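Cytosolic protein (Streptococcus thermophilus, PDB 2QZI) is of unknown function, a small single-domain cytosolic protein of the DUF1827 family built on an antiparallel sheet with helices packed against it. Local coordinates at residues A[8-13]-A[28-33]; A[35-40]-A[55-60]; A[84-89]-A[98-103]. One frame throughout, in Å; residues are numbered along the deposited sequence. Where two conformers were deposited one is given.

How the contacts relate
Strand 6-8 opens the chain as one outermost strand of the sheet, and contact 1 closes the first loop: the turn that follows it, leading into helix 14-23, is bonded to strand 28-34. The chain then passes directly into strand 37-44, so contacts 1 and 2 touch, with Tyr-32 O 2.7 Å from Val-39 N. Contact 2 closes the second loop, tying the start of that strand to the link between strand 47-53 and helix 61-74. Contact 3 joins the two strands of hairpin 87-91/94-100 at its open end, across the sheet, its centre about 22 Å from the centres of both others. The three follow in series, neither nested nor crossed.

Contact 1 (A[8-13]-A[28-33])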
ATOM      1  N   ASN A   8     -10.224  -6.071   1.686  1.00 74.81           N
ATOM      2  CA  ASN A   8      -9.381  -6.797   0.736  1.00 74.26           C
ATOM      3  C   ASN A   8     -10.143  -7.074  -0.571  1.00 73.19           C
ATOM      4  O   ASN A   8     -11.075  -7.816  -0.560  1.00 71.60           O
ATOM      5  CB  ASN A   8      -8.869  -8.153   1.303  1.00 74.04           C
ATOM      6  CG  ASN A   8      -7.634  -8.665   0.513  1.00 77.60           C
ATOM      7  OD1 ASN A   8      -7.667  -8.724  -0.711  1.00 77.41           O
ATOM      8  ND2 ASN A   8      -6.522  -8.929   1.207  1.00 79.73           N
ATOM      9  N   THR A   9      -9.715  -6.496  -1.694  1.00 73.09           N
ATOM     10  CA  THR A   9     -10.446  -6.676  -2.981  1.00 73.33           C
ATOM     11  C   THR A   9      -9.539  -7.465  -3.995  1.00 74.07           C
ATOM     12  O   THR A   9      -9.855  -7.518  -5.195  1.00 74.48           O
ATOM     13  CB  THR A   9     -10.792  -5.289  -3.602  1.00 72.52           C
ATOM     14  OG1 THR A   9      -9.572  -4.538  -3.661  1.00 72.65           O
ATOM     15  CG2 THR A   9     -11.796  -4.521  -2.769  1.00 71.12           C
ATOM     16  N   THR A  10      -8.440  -8.091  -3.498  1.00 73.47           N
ATOM     17  CA  THR A  10      -7.504  -8.877  -4.320  1.00 72.00           C
ATOM     18  C   THR A  10      -8.193  -9.873  -5.281  1.00 70.68           C
ATOM     19  O   THR A  10      -7.873  -9.893  -6.468  1.00 69.75           O
ATOM     20  CB  THR A  10      -6.414  -9.549  -3.448  1.00 73.24           C
ATOM     21  OG1 THR A  10      -5.794  -8.543  -2.604  1.00 72.01           O
ATOM     22  CG2 THR A  10      -5.313 -10.130  -4.352  1.00 74.89           C
ATOM     23  N   TRP A  11      -9.181 -10.628  -4.787  1.00 68.93           N
ATOM     24  CA  TRP A  11      -9.880 -11.578  -5.600  1.00 69.15           C
ATOM     25  C   TRP A  11     -10.449 -11.017  -6.916  1.00 68.72           C
ATOM     26  O   TRP A  11     -10.668 -11.794  -7.860  1.00 68.94           O
ATOM     27  CB  TRP A  11     -11.044 -12.205  -4.790  1.00 68.47           C
ATOM     28  CG  TRP A  11     -12.149 -11.197  -4.581  1.00 69.70           C
ATOM     29  CD1 TRP A  11     -12.182 -10.161  -3.665  1.00 67.68           C
ATOM     30  CD2 TRP A  11     -13.385 -11.132  -5.308  1.00 68.25           C
ATOM     31  NE1 TRP A  11     -13.341  -9.462  -3.800  1.00 71.15           N
ATOM     32  CE2 TRP A  11     -14.109 -10.032  -4.791  1.00 68.99           C
ATOM     33  CE3 TRP A  11     -13.908 -11.852  -6.374  1.00 64.72           C
ATOM     34  CZ2 TRP A  11     -15.337  -9.637  -5.307  1.00 68.47           C
ATOM     35  CZ3 TRP A  11     -15.177 -11.489  -6.881  1.00 66.37           C
ATOM     36  CH2 TRP A  11     -15.874 -10.394  -6.332  1.00 67.75           C
ATOM     37  N   THR A  12     -10.759  -9.717  -6.986  1.00 69.31           N
ATOM     38  CA  THR A  12     -11.305  -9.187  -8.235  1.00 70.68           C
ATOM     39  C   THR A  12     -10.276  -8.232  -8.826  1.00 71.17           C
ATOM     40  O   THR A  12     -10.673  -7.380  -9.575  1.00 72.66           O
ATOM     41  CB  THR A  12     -12.615  -8.292  -8.099  1.00 71.31           C
ATOM     42  OG1 THR A  12     -12.921  -7.726  -6.822  1.00 76.46           O
ATOM     43  CG2 THR A  12     -13.654  -8.253  -9.074  1.00 71.41           C
ATOM     44  N   HIS A  13      -8.984  -8.382  -8.533  1.00 69.57           N
ATOM     45  CA  HIS A  13      -7.964  -7.577  -9.188  1.00 72.41           C
ATOM     46  C   HIS A  13      -6.836  -8.504  -9.667  1.00 72.28           C
ATOM     47  O   HIS A  13      -5.658  -8.215  -9.452  1.00 75.35           O
ATOM     48  CB  HIS A  13      -7.377  -6.471  -8.249  1.00 71.75           C
ATOM     49  CG  HIS A  13      -8.265  -5.271  -8.123  1.00 74.09           C
ATOM     50  ND1 HIS A  13      -9.428  -5.289  -7.401  1.00 73.59           N
ATOM     51  CD2 HIS A  13      -8.144  -4.007  -8.610  1.00 74.67           C
ATOM     52  CE1 HIS A  13     -10.055  -4.132  -7.529  1.00 74.06           C
ATOM     53  NE2 HIS A  13      -9.262  -3.319  -8.209  1.00 82.08           N
ATOM     54  N   LEU A  28       4.625 -10.249  -3.389  1.00 73.56           N
ATOM     55  CA  LEU A  28       3.242 -10.188  -2.887  0.50 73.82           C
ATOM     56  C   LEU A  28       2.573  -8.910  -3.383  1.00 73.43           C
ATOM     57  O   LEU A  28       3.173  -7.819  -3.328  1.00 73.85           O
ATOM     58  CB  LEU A  28       3.245 -10.247  -1.352  0.50 73.85           C
ATOM     59  CG  LEU A  28       1.986  -9.934  -0.559  0.50 74.51           C
ATOM     60  CD1 LEU A  28       0.870 -10.977  -0.809  0.50 75.08           C
ATOM     61  CD2 LEU A  28       2.391  -9.903   0.923  0.50 75.91           C
ATOM     62  N   VAL A  29       1.359  -9.052  -3.880  1.00 73.34           N
ATOM     63  CA  VAL A  29       0.563  -7.948  -4.368  1.00 73.31           C
ATOM     64  C   VAL A  29      -0.871  -8.121  -3.907  1.00 75.02           C
ATOM     65  O   VAL A  29      -1.528  -9.143  -4.185  1.00 74.74           O
ATOM     66  CB  VAL A  29       0.531  -7.833  -5.911  1.00 73.45           C
ATOM     67  CG1 VAL A  29      -0.282  -6.555  -6.343  1.00 72.66           C
ATOM     68  CG2 VAL A  29       1.954  -7.822  -6.568  1.00 73.99           C
ATOM     69  N   GLU A  30      -1.366  -7.120  -3.202  1.00 75.53           N
ATOM     70  CA  GLU A  30      -2.750  -7.149  -2.755  1.00 75.94           C
ATOM     71  C   GLU A  30      -3.408  -5.814  -3.006  1.00 75.24           C
ATOM     72  O   GLU A  30      -2.724  -4.788  -3.031  1.00 74.42           O
ATOM     73  CB  GLU A  30      -2.775  -7.450  -1.281  1.00 77.71           C
ATOM     74  CG  GLU A  30      -1.968  -8.656  -0.959  1.00 82.13           C
ATOM     75  CD  GLU A  30      -2.311  -9.239   0.372  1.00 88.65           C
ATOM     76  OE1 GLU A  30      -2.588  -8.478   1.320  1.00 89.66           O
ATOM     77  OE2 GLU A  30      -2.245 -10.475   0.477  1.00 94.22           O
ATOM     78  N   THR A  31      -4.707  -5.830  -3.248  1.00 74.11           N
ATOM     79  CA  THR A  31      -5.446  -4.576  -3.409  1.00 74.52           C
ATOM     80  C   THR A  31      -6.550  -4.432  -2.364  1.00 72.95           C
ATOM     81  O   THR A  31      -7.077  -5.397  -1.899  1.00 71.53           O
ATOM     82  CB  THR A  31      -6.095  -4.445  -4.791  1.00 73.90           C
ATOM     83  OG1 THR A  31      -6.890  -5.561  -5.002  1.00 75.26           O
ATOM     84  CG2 THR A  31      -5.064  -4.372  -5.932  1.00 75.63           C
ATOM     85  N   TYR A  32      -6.828  -3.187  -1.947  1.00 74.55           N
ATOM     86  CA  TYR A  32      -7.877  -2.895  -0.954  1.00 72.17           C
ATOM     87  C   TYR A  32      -8.608  -1.604  -1.325  1.00 73.40           C
ATOM     88  O   TYR A  32      -8.011  -0.667  -1.879  1.00 71.61           O
ATOM     89  CB  TYR A  32      -7.275  -2.641   0.430  1.00 72.22           C
ATOM     90  CG  TYR A  32      -6.585  -3.821   1.049  1.00 75.06           C
ATOM     91  CD1 TYR A  32      -7.148  -4.480   2.128  1.00 76.44           C
ATOM     92  CD2 TYR A  32      -5.317  -4.274   0.559  1.00 78.29           C
ATOM     93  CE1 TYR A  32      -6.517  -5.558   2.699  1.00 78.23           C
ATOM     94  CE2 TYR A  32      -4.698  -5.395   1.121  1.00 76.63           C
ATOM     95  CZ  TYR A  32      -5.298  -5.996   2.208  1.00 77.24           C
ATOM     96  OH  TYR A  32      -4.704  -7.094   2.794  1.00 78.80           O
ATOM     97  N   SER A  33      -9.897  -1.580  -0.993  1.00 73.20           N
ATOM     98  CA  SER A  33     -10.714  -0.396  -0.896  1.00 76.44           C
ATOM     99  C   SER A  33     -10.690   0.195   0.517  1.00 77.56           C
ATOM    100  O   SER A  33     -10.581  -0.512   1.518  1.00 78.66           O
ATOM    101  CB  SER A  33     -12.178  -0.787  -1.154  1.00 78.00           C
ATOM    102  OG  SER A  33     -12.388  -0.689  -2.549  1.00 83.05           O
TER
HETATM  103  O   HOH W   1      -5.121 -11.303  -0.342  1.00 54.33           O
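Thr-31 is gripped from several sides by the turn that follows strand 6-8. Its backbone O takes the N-H of Thr-9 at 2.9 Å, and its N-H is given to Thr-10 OG1 at 3.0 Å. The side chains of Thr-9 and Thr-31 cross at about a right angle, their OG1 atoms 3.2 Å apart and hydrogen-bonded. His-13 adds to this close-packed part: its CB lies 3.4 Å from Thr-31 OG1, while Thr-31 CB sits over one face of the imidazole, toward its rim. The ring is steadied by a bond from His-13 ND1 to Thr-9 O, reached from above the carbonyl plane. Asn-8, an antiparallel non-hydrogen-bonded pair with Tyr-32, packs closely too. It lays CG over one face of the phenol ring, amide and ring planes 48° apart. Its CG is anti to the backbone N (chi1 -161°), and OD1 accepts from Thr-10 N, which makes an Asx turn, and also from Thr-10 OG1.

The looser side begins at a water that joins Asn-8 ND2 to Glu-30 OE2 by two weak bonds. Here Tyr-32 OH donates to Glu-30 OE1 at 2.9 Å and is also hydrogen-bonded to Lys-75 NZ.

Thr-10 OG1 thus donates to Asn-8 OD1 and accepts from Thr-31 N, so one hydroxyl links the Asx turn to the strand backbone.

Contact 2 (A[35-40]-A[55-60])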
ATOM      1  N   GLY A  35     -13.332   2.780   1.292  1.00 77.28           N
ATOM      2  CA  GLY A  35     -14.437   3.582   0.728  1.00 76.65           C
ATOM      3  C   GLY A  35     -14.199   3.723  -0.771  1.00 76.62           C
ATOM      4  O   GLY A  35     -14.089   2.718  -1.456  1.00 77.55           O
ATOM      5  N   ASN A  36     -14.086   4.949  -1.284  1.00 75.56           N
ATOM      6  CA  ASN A  36     -13.759   5.141  -2.709  1.00 74.88           C
ATOM      7  C   ASN A  36     -12.260   5.370  -3.021  1.00 73.37           C
ATOM      8  O   ASN A  36     -11.865   5.529  -4.174  1.00 72.70           O
ATOM      9  CB  ASN A  36     -14.665   6.174  -3.399  1.00 76.29           C
ATOM     10  CG  ASN A  36     -14.805   7.494  -2.616  1.00 78.05           C
ATOM     11  OD1 ASN A  36     -13.882   7.975  -1.968  1.00 80.20           O
ATOM     12  ND2 ASN A  36     -15.982   8.088  -2.714  1.00 80.17           N
ATOM     13  N   THR A  37     -11.453   5.336  -1.969  1.00 71.61           N
ATOM     14  CA  THR A  37     -10.015   5.290  -2.051  1.00 70.08           C
ATOM     15  C   THR A  37      -9.501   3.876  -2.344  1.00 70.75           C
ATOM     16  O   THR A  37      -9.976   2.860  -1.752  1.00 65.51           O
ATOM     17  CB  THR A  37      -9.399   5.876  -0.738  1.00 70.87           C
ATOM     18  OG1 THR A  37      -9.707   7.270  -0.653  1.00 68.58           O
ATOM     19  CG2 THR A  37      -7.907   5.769  -0.719  1.00 67.82           C
ATOM     20  N   ASP A  38      -8.523   3.798  -3.257  1.00 71.58           N
ATOM     21  CA  ASP A  38      -7.956   2.502  -3.635  1.00 73.72           C
ATOM     22  C   ASP A  38      -6.530   2.352  -3.136  1.00 74.12           C
ATOM     23  O   ASP A  38      -5.762   3.276  -3.198  1.00 73.30           O
ATOM     24  CB  ASP A  38      -7.853   2.332  -5.140  1.00 75.33           C
ATOM     25  CG  ASP A  38      -9.101   2.615  -5.850  1.00 79.04           C
ATOM     26  OD1 ASP A  38     -10.104   1.924  -5.585  1.00 82.24           O
ATOM     27  OD2 ASP A  38      -9.065   3.590  -6.669  1.00 87.81           O
ATOM     28  N   VAL A  39      -6.192   1.141  -2.700  1.00 74.51           N
ATOM     29  CA  VAL A  39      -4.907   0.866  -2.105  1.00 75.69           C
ATOM     30  C   VAL A  39      -4.384  -0.357  -2.829  1.00 75.05           C
ATOM     31  O   VAL A  39      -5.151  -1.283  -3.151  1.00 74.98           O
ATOM     32  CB  VAL A  39      -5.014   0.644  -0.554  1.00 76.54           C
ATOM     33  CG1 VAL A  39      -3.670   0.464   0.087  1.00 69.22           C
ATOM     34  CG2 VAL A  39      -5.716   1.837   0.123  1.00 76.67           C
ATOM     35  N   VAL A  40      -3.117  -0.249  -3.172  1.00 75.23           N
ATOM     36  CA  VAL A  40      -2.285  -1.363  -3.679  1.00 75.66           C
ATOM     37  C   VAL A  40      -1.166  -1.578  -2.687  1.00 75.07           C
ATOM     38  O   VAL A  40      -0.530  -0.650  -2.301  1.00 73.22           O
ATOM     39  CB  VAL A  40      -1.735  -1.125  -5.123  1.00 75.23           C
ATOM     40  CG1 VAL A  40      -0.974  -2.374  -5.585  1.00 75.78           C
ATOM     41  CG2 VAL A  40      -2.958  -0.936  -6.079  1.00 75.78           C
ATOM     42  N   LYS A  55      -9.683   8.373  -7.464  1.00 81.87           N
ATOM     43  CA  LYS A  55     -10.042   8.954  -8.763  1.00 83.80           C
ATOM     44  C   LYS A  55     -10.773  10.316  -8.684  1.00 84.91           C
ATOM     45  O   LYS A  55     -10.504  11.225  -9.491  1.00 85.65           O
ATOM     46  CB  LYS A  55     -10.823   7.905  -9.592  1.00 85.05           C
ATOM     47  CG  LYS A  55     -10.052   6.542  -9.716  1.00 87.55           C
ATOM     48  CD  LYS A  55     -10.723   5.510 -10.621  1.00 94.31           C
ATOM     49  CE  LYS A  55     -11.923   4.795  -9.918  1.00 97.73           C
ATOM     50  NZ  LYS A  55     -11.493   3.521  -9.182  1.00101.36           N
ATOM     51  N   HIS A  56     -11.631  10.482  -7.677  1.00 85.61           N
ATOM     52  CA  HIS A  56     -12.537  11.644  -7.570  1.00 86.67           C
ATOM     53  C   HIS A  56     -11.956  12.865  -6.836  1.00 86.92           C
ATOM     54  O   HIS A  56     -12.240  14.017  -7.197  1.00 87.11           O
ATOM     55  CB  HIS A  56     -13.838  11.224  -6.872  1.00 87.03           C
ATOM     56  CG  HIS A  56     -14.242   9.801  -7.142  1.00 88.64           C
ATOM     57  ND1 HIS A  56     -13.739   8.731  -6.422  1.00 90.98           N
ATOM     58  CD2 HIS A  56     -15.103   9.272  -8.052  1.00 90.39           C
ATOM     59  CE1 HIS A  56     -14.273   7.605  -6.879  1.00 93.40           C
ATOM     60  NE2 HIS A  56     -15.115   7.908  -7.859  1.00 91.83           N
ATOM     61  N   ARG A  57     -11.143  12.623  -5.809  1.00 86.58           N
ATOM     62  CA  ARG A  57     -10.774  13.679  -4.872  1.00 85.73           C
ATOM     63  C   ARG A  57      -9.377  13.458  -4.380  1.00 85.86           C
ATOM     64  O   ARG A  57      -8.798  12.395  -4.598  1.00 85.70           O
ATOM     65  CB  ARG A  57     -11.737  13.712  -3.671  1.00 85.76           C
ATOM     66  CG  ARG A  57     -11.933  12.364  -2.936  1.00 84.46           C
ATOM     67  CD  ARG A  57     -12.783  12.504  -1.653  1.00 81.27           C
ATOM     68  NE  ARG A  57     -13.059  11.207  -1.019  1.00 78.12           N
ATOM     69  CZ  ARG A  57     -12.168  10.491  -0.320  1.00 80.16           C
ATOM     70  NH1 ARG A  57     -10.894  10.936  -0.146  1.00 74.19           N
ATOM     71  NH2 ARG A  57     -12.537   9.311   0.190  1.00 74.51           N
ATOM     72  N   ALA A  58      -8.832  14.475  -3.719  1.00 85.29           N
ATOM     73  CA  ALA A  58      -7.585  14.336  -2.996  1.00 84.55           C
ATOM     74  C   ALA A  58      -7.787  13.362  -1.831  1.00 84.48           C
ATOM     75  O   ALA A  58      -8.851  13.331  -1.218  1.00 84.31           O
ATOM     76  CB  ALA A  58      -7.101  15.724  -2.488  1.00 84.58           C
ATOM     77  N   VAL A  59      -6.775  12.544  -1.538  1.00 84.74           N
ATOM     78  CA  VAL A  59      -6.836  11.736  -0.327  1.00 84.49           C
ATOM     79  C   VAL A  59      -6.431  12.547   0.901  1.00 84.44           C
ATOM     80  O   VAL A  59      -5.358  13.206   0.938  1.00 83.99           O
ATOM     81  CB  VAL A  59      -6.162  10.311  -0.455  1.00 85.08           C
ATOM     82  CG1 VAL A  59      -5.509  10.106  -1.798  1.00 85.67           C
ATOM     83  CG2 VAL A  59      -5.260   9.993   0.700  1.00 83.18           C
ATOM     84  N   LYS A  60      -7.339  12.528   1.877  1.00 83.38           N
ATOM     85  CA  LYS A  60      -7.213  13.302   3.118  1.00 83.55           C
ATOM     86  C   LYS A  60      -6.129  12.763   4.063  1.00 82.85           C
ATOM     87  O   LYS A  60      -5.799  11.587   4.031  1.00 82.08           O
ATOM     88  CB  LYS A  60      -8.576  13.332   3.839  1.00 83.90           C
ATOM     89  CG  LYS A  60      -9.596  14.358   3.284  1.00 85.78           C
ATOM     90  CD  LYS A  60     -10.151  13.975   1.913  1.00 87.16           C
ATOM     91  CE  LYS A  60     -11.542  14.597   1.680  1.00 90.55           C
ATOM     92  NZ  LYS A  60     -12.635  13.805   2.345  1.00 90.34           N
TER
HETATM   93  O   HOH W   2     -14.575   7.354   0.777  1.00 55.71           O
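Asn-36 and Arg-57 meet across this surface contact, their side chains crossing at about a right angle. Asn-36 OD1 lies 2.9 Å from Arg-57 NH2, but the N-H points well off the oxygen (116°) and the bond is weak. A water also bridges the two residues: lying in the guanidinium plane at its edge, it accepts from Arg-57 NH2 at 2.9 Å and from the backbone N of Asn-36 at 3.2 Å. Next to this pair, His-56 CE1 approaches Asn-36 CB at 3.8 Å, with the imidazole and amide planes 44° apart. Separately, Lys-55 NZ reaches Asp-38 OD2 in a long, weak salt bridge of 3.5 Å. The lysine chain bends at chi3 and chi4 to bring its ammonium group there.

The next shell fixes these groups. Arg-57 runs extended from CG to NE, and its NH1 forms a salt bridge with Glu-63 besides a weak bond to Ala-58 O. Glu-63 also accepts from the backbone N of Lys-60, the residue before helix 61-74, and is hydrogen-bonded to Thr-37 OG1, which stands 3.6 Å from Arg-57 NH2. Lys-60 NZ lies 3.9 Å above one face of the Arg-57 guanidinium, and Glu-63 probably offsets the nearness of the two positive groups. Asn-54 supplies a second set of ties, to Asn-36 OD1 and His-56 ND1.

Strand 37-44 lies between strands 28-34 and 47-53 in the sheet, and Asp-38 pairs through its backbone with Ser-53. Thr-37 and Val-59 both rest on Ile-52. The loop that carries Val-59 leaves strand 47-53 and leads into helix 61-74.

Contact 3 (A[84-89]-A[98-103]); sequences DKLRTV and SFPTTV
In Leu-86, chi1 of -57° sets CG beside the backbone N, and with CD1 roughly anti to CA (chi2 -160°) the other methyl, CD2, lies 3.8 Å from Phe-99 CD1. Phe-99 has the same kind of first torsion (chi1 -52°), with CG again beside the backbone N, and the two side chains cross at a slant. Leu-86 CD2 also comes within 4.2 Å of Pro-100 CD, so that this one methyl touches both residues. Pro-100 is met further on by Lys-85, whose carbonyl O lies 3.4 Å from the proline CD and whose CB packs beside CG.

The polar part of the contact belongs to Arg-87 and Ser-98, an antiparallel hydrogen-bonded pair. Arg-87 N donates to Ser-98 O, and Ser-98 N donates to Arg-87 O at 2.9 Å; both bonds are nearly straight and lie in the carbonyl planes. Ser-98 O also receives a CA-H...O contact from Leu-86, just before the strand begins. The pair belongs to the beta hairpin of strands 87-91 and 94-100, in which 87-91 is the outermost strand of the sheet within the chain and Val-89 continues the pairing with Glu-96.

On the face that carries the Arg-87 and Ser-98 side chains, a water donates to Ser-98 OG at 2.7 Å and to Arg-87 O at 3.1 Å, bridging hydroxyl and backbone. Ser-98 OG has a further hydrogen bond to Glu-49, on neighbouring strand 47-53. Phe-99 points to the other face and is buried against Tyr-48, Leu-50 and Ile-76, while Leu-86 also touches Val-81. At the end of strand 94-100, Pro-100 is joined by a backbone hydrogen bond to Leu-82.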
ATOM      1  N   ASP A  84      12.936   4.129  10.683  1.00 77.95           N
ATOM      2  CA  ASP A  84      13.435   5.456  10.558  1.00 78.81           C
ATOM      3  C   ASP A  84      13.697   5.827   9.085  1.00 78.72           C
ATOM      4  O   ASP A  84      14.243   6.904   8.837  1.00 78.05           O
ATOM      5  CB  ASP A  84      14.777   5.569  11.308  1.00 80.08           C
ATOM      6  CG  ASP A  84      15.808   4.561  10.780  1.00 83.71           C
ATOM      7  OD1 ASP A  84      15.399   3.457  10.292  1.00 88.61           O
ATOM      8  OD2 ASP A  84      17.018   4.847  10.876  1.00 90.30           O
ATOM      9  N   LYS A  85      13.369   4.966   8.114  1.00 77.15           N
ATOM     10  CA  LYS A  85      13.741   5.254   6.697  1.00 75.70           C
ATOM     11  C   LYS A  85      12.491   5.271   5.815  1.00 74.55           C
ATOM     12  O   LYS A  85      12.580   5.128   4.591  1.00 74.72           O
ATOM     13  CB  LYS A  85      14.734   4.237   6.131  1.00 75.06           C
ATOM     14  CG  LYS A  85      15.989   4.047   6.929  1.00 77.53           C
ATOM     15  CD  LYS A  85      16.928   5.119   6.679  1.00 82.50           C
ATOM     16  CE  LYS A  85      18.312   4.750   7.249  1.00 85.05           C
ATOM     17  NZ  LYS A  85      18.898   5.898   7.912  1.00 79.47           N
ATOM     18  N   LEU A  86      11.327   5.414   6.435  1.00 73.94           N
ATOM     19  CA  LEU A  86      10.063   5.505   5.669  1.00 73.46           C
ATOM     20  C   LEU A  86      10.091   6.711   4.715  1.00 74.08           C
ATOM     21  O   LEU A  86      10.605   7.798   5.087  1.00 74.48           O
ATOM     22  CB  LEU A  86       8.866   5.598   6.618  1.00 73.56           C
ATOM     23  CG  LEU A  86       8.731   4.441   7.639  1.00 74.63           C
ATOM     24  CD1 LEU A  86       7.300   4.300   8.213  1.00 75.13           C
ATOM     25  CD2 LEU A  86       9.180   3.105   6.995  1.00 71.47           C
ATOM     26  N   ARG A  87       9.559   6.527   3.498  1.00 74.20           N
ATOM     27  CA  ARG A  87       9.542   7.591   2.475  1.00 73.68           C
ATOM     28  C   ARG A  87       8.167   7.773   1.915  1.00 73.29           C
ATOM     29  O   ARG A  87       7.554   6.810   1.466  1.00 75.32           O
ATOM     30  CB  ARG A  87      10.476   7.203   1.363  1.00 74.62           C
ATOM     31  CG  ARG A  87      10.719   8.230   0.299  1.00 74.59           C
ATOM     32  CD  ARG A  87      12.026   7.833  -0.383  1.00 82.28           C
ATOM     33  NE  ARG A  87      12.243   8.713  -1.525  1.00 90.67           N
ATOM     34  CZ  ARG A  87      11.509   8.669  -2.632  1.00 92.86           C
ATOM     35  NH1 ARG A  87      11.757   9.540  -3.608  1.00 93.35           N
ATOM     36  NH2 ARG A  87      10.535   7.759  -2.752  1.00 88.82           N
ATOM     37  N   THR A  88       7.634   8.991   1.962  1.00 71.56           N
ATOM     38  CA  THR A  88       6.215   9.187   1.565  1.00 71.65           C
ATOM     39  C   THR A  88       6.199  10.235   0.466  1.00 69.88           C
ATOM     40  O   THR A  88       6.665  11.309   0.662  1.00 69.73           O
ATOM     41  CB  THR A  88       5.307   9.635   2.732  1.00 71.88           C
ATOM     42  OG1 THR A  88       5.547   8.774   3.837  1.00 74.78           O
ATOM     43  CG2 THR A  88       3.841   9.502   2.367  1.00 70.63           C
ATOM     44  N   VAL A  89       5.703   9.855  -0.707  1.00 69.53           N
ATOM     45  CA  VAL A  89       5.657  10.772  -1.828  1.00 68.75           C
ATOM     46  C   VAL A  89       4.193  11.189  -2.034  1.00 69.28           C
ATOM     47  O   VAL A  89       3.344  10.351  -2.354  1.00 68.90           O
ATOM     48  CB  VAL A  89       6.245  10.152  -3.117  1.00 67.63           C
ATOM     49  CG1 VAL A  89       6.047  11.187  -4.318  1.00 65.68           C
ATOM     50  CG2 VAL A  89       7.782   9.763  -2.858  1.00 67.60           C
ATOM     51  N   SER A  98       6.953   4.049   0.985  1.00 73.07           N
ATOM     52  CA  SER A  98       7.949   2.989   0.846  1.00 73.83           C
ATOM     53  C   SER A  98       8.433   2.637   2.215  1.00 73.36           C
ATOM     54  O   SER A  98       8.752   3.527   3.004  1.00 72.94           O
ATOM     55  CB  SER A  98       9.151   3.452   0.016  1.00 75.19           C
ATOM     56  OG  SER A  98       8.575   3.915  -1.209  1.00 79.25           O
ATOM     57  N   PHE A  99       8.528   1.336   2.462  1.00 71.68           N
ATOM     58  CA  PHE A  99       8.986   0.826   3.738  1.00 71.37           C
ATOM     59  C   PHE A  99      10.233  -0.054   3.468  1.00 70.27           C
ATOM     60  O   PHE A  99      10.111  -1.234   3.129  1.00 71.18           O
ATOM     61  CB  PHE A  99       7.928  -0.022   4.430  1.00 69.43           C
ATOM     62  CG  PHE A  99       6.539   0.635   4.585  1.00 71.80           C
ATOM     63  CD1 PHE A  99       6.130   1.120   5.824  1.00 73.66           C
ATOM     64  CD2 PHE A  99       5.638   0.684   3.532  1.00 70.01           C
ATOM     65  CE1 PHE A  99       4.831   1.671   6.035  1.00 74.40           C
ATOM     66  CE2 PHE A  99       4.336   1.229   3.696  1.00 70.57           C
ATOM     67  CZ  PHE A  99       3.914   1.695   4.958  1.00 74.69           C
ATOM     68  N   PRO A 100      11.432   0.517   3.618  1.00 70.23           N
ATOM     69  CA  PRO A 100      12.621  -0.352   3.384  1.00 70.23           C
ATOM     70  C   PRO A 100      12.736  -1.491   4.420  1.00 71.56           C
ATOM     71  O   PRO A 100      12.185  -1.389   5.580  1.00 71.75           O
ATOM     72  CB  PRO A 100      13.848   0.635   3.459  1.00 69.34           C
ATOM     73  CG  PRO A 100      13.273   2.005   3.278  1.00 69.14           C
ATOM     74  CD  PRO A 100      11.784   1.912   3.897  1.00 68.60           C
ATOM     75  N   THR A 101      13.419  -2.580   4.031  1.00 70.14           N
ATOM     76  CA  THR A 101      13.541  -3.703   4.910  1.00 69.60           C
ATOM     77  C   THR A 101      14.941  -4.193   4.872  1.00 70.70           C
ATOM     78  O   THR A 101      15.627  -3.956   3.891  1.00 71.60           O
ATOM     79  CB  THR A 101      12.565  -4.857   4.544  1.00 69.98           C
ATOM     80  OG1 THR A 101      12.819  -5.407   3.238  1.00 67.81           O
ATOM     81  CG2 THR A 101      11.058  -4.359   4.628  1.00 66.23           C
ATOM     82  N   THR A 102      15.375  -4.878   5.939  1.00 70.35           N
ATOM     83  CA  THR A 102      16.682  -5.500   5.967  1.00 70.78           C
ATOM     84  C   THR A 102      16.850  -6.554   4.866  1.00 71.81           C
ATOM     85  O   THR A 102      17.813  -6.528   4.124  1.00 73.20           O
ATOM     86  CB  THR A 102      16.979  -6.089   7.361  1.00 70.39           C
ATOM     87  OG1 THR A 102      15.886  -6.934   7.757  1.00 69.92           O
ATOM     88  CG2 THR A 102      17.152  -4.962   8.375  1.00 65.88           C
ATOM     89  N   VAL A 103      15.874  -7.436   4.734  1.00 73.53           N
ATOM     90  CA  VAL A 103      15.964  -8.580   3.861  1.00 73.89           C
ATOM     91  C   VAL A 103      15.323  -8.264   2.491  1.00 75.23           C
ATOM     92  O   VAL A 103      14.374  -7.487   2.346  1.00 74.86           O
ATOM     93  CB  VAL A 103      15.241  -9.851   4.495  1.00 73.96           C
ATOM     94  CG1 VAL A 103      15.977 -10.388   5.671  1.00 69.52           C
ATOM     95  CG2 VAL A 103      13.691  -9.604   4.820  1.00 73.13           C
ATOM     96  OXT VAL A 103      15.750  -8.798   1.460  1.00 76.92           O
TER
HETATM   97  O   HOH W   3       7.668   6.398  -1.586  1.00 43.76           O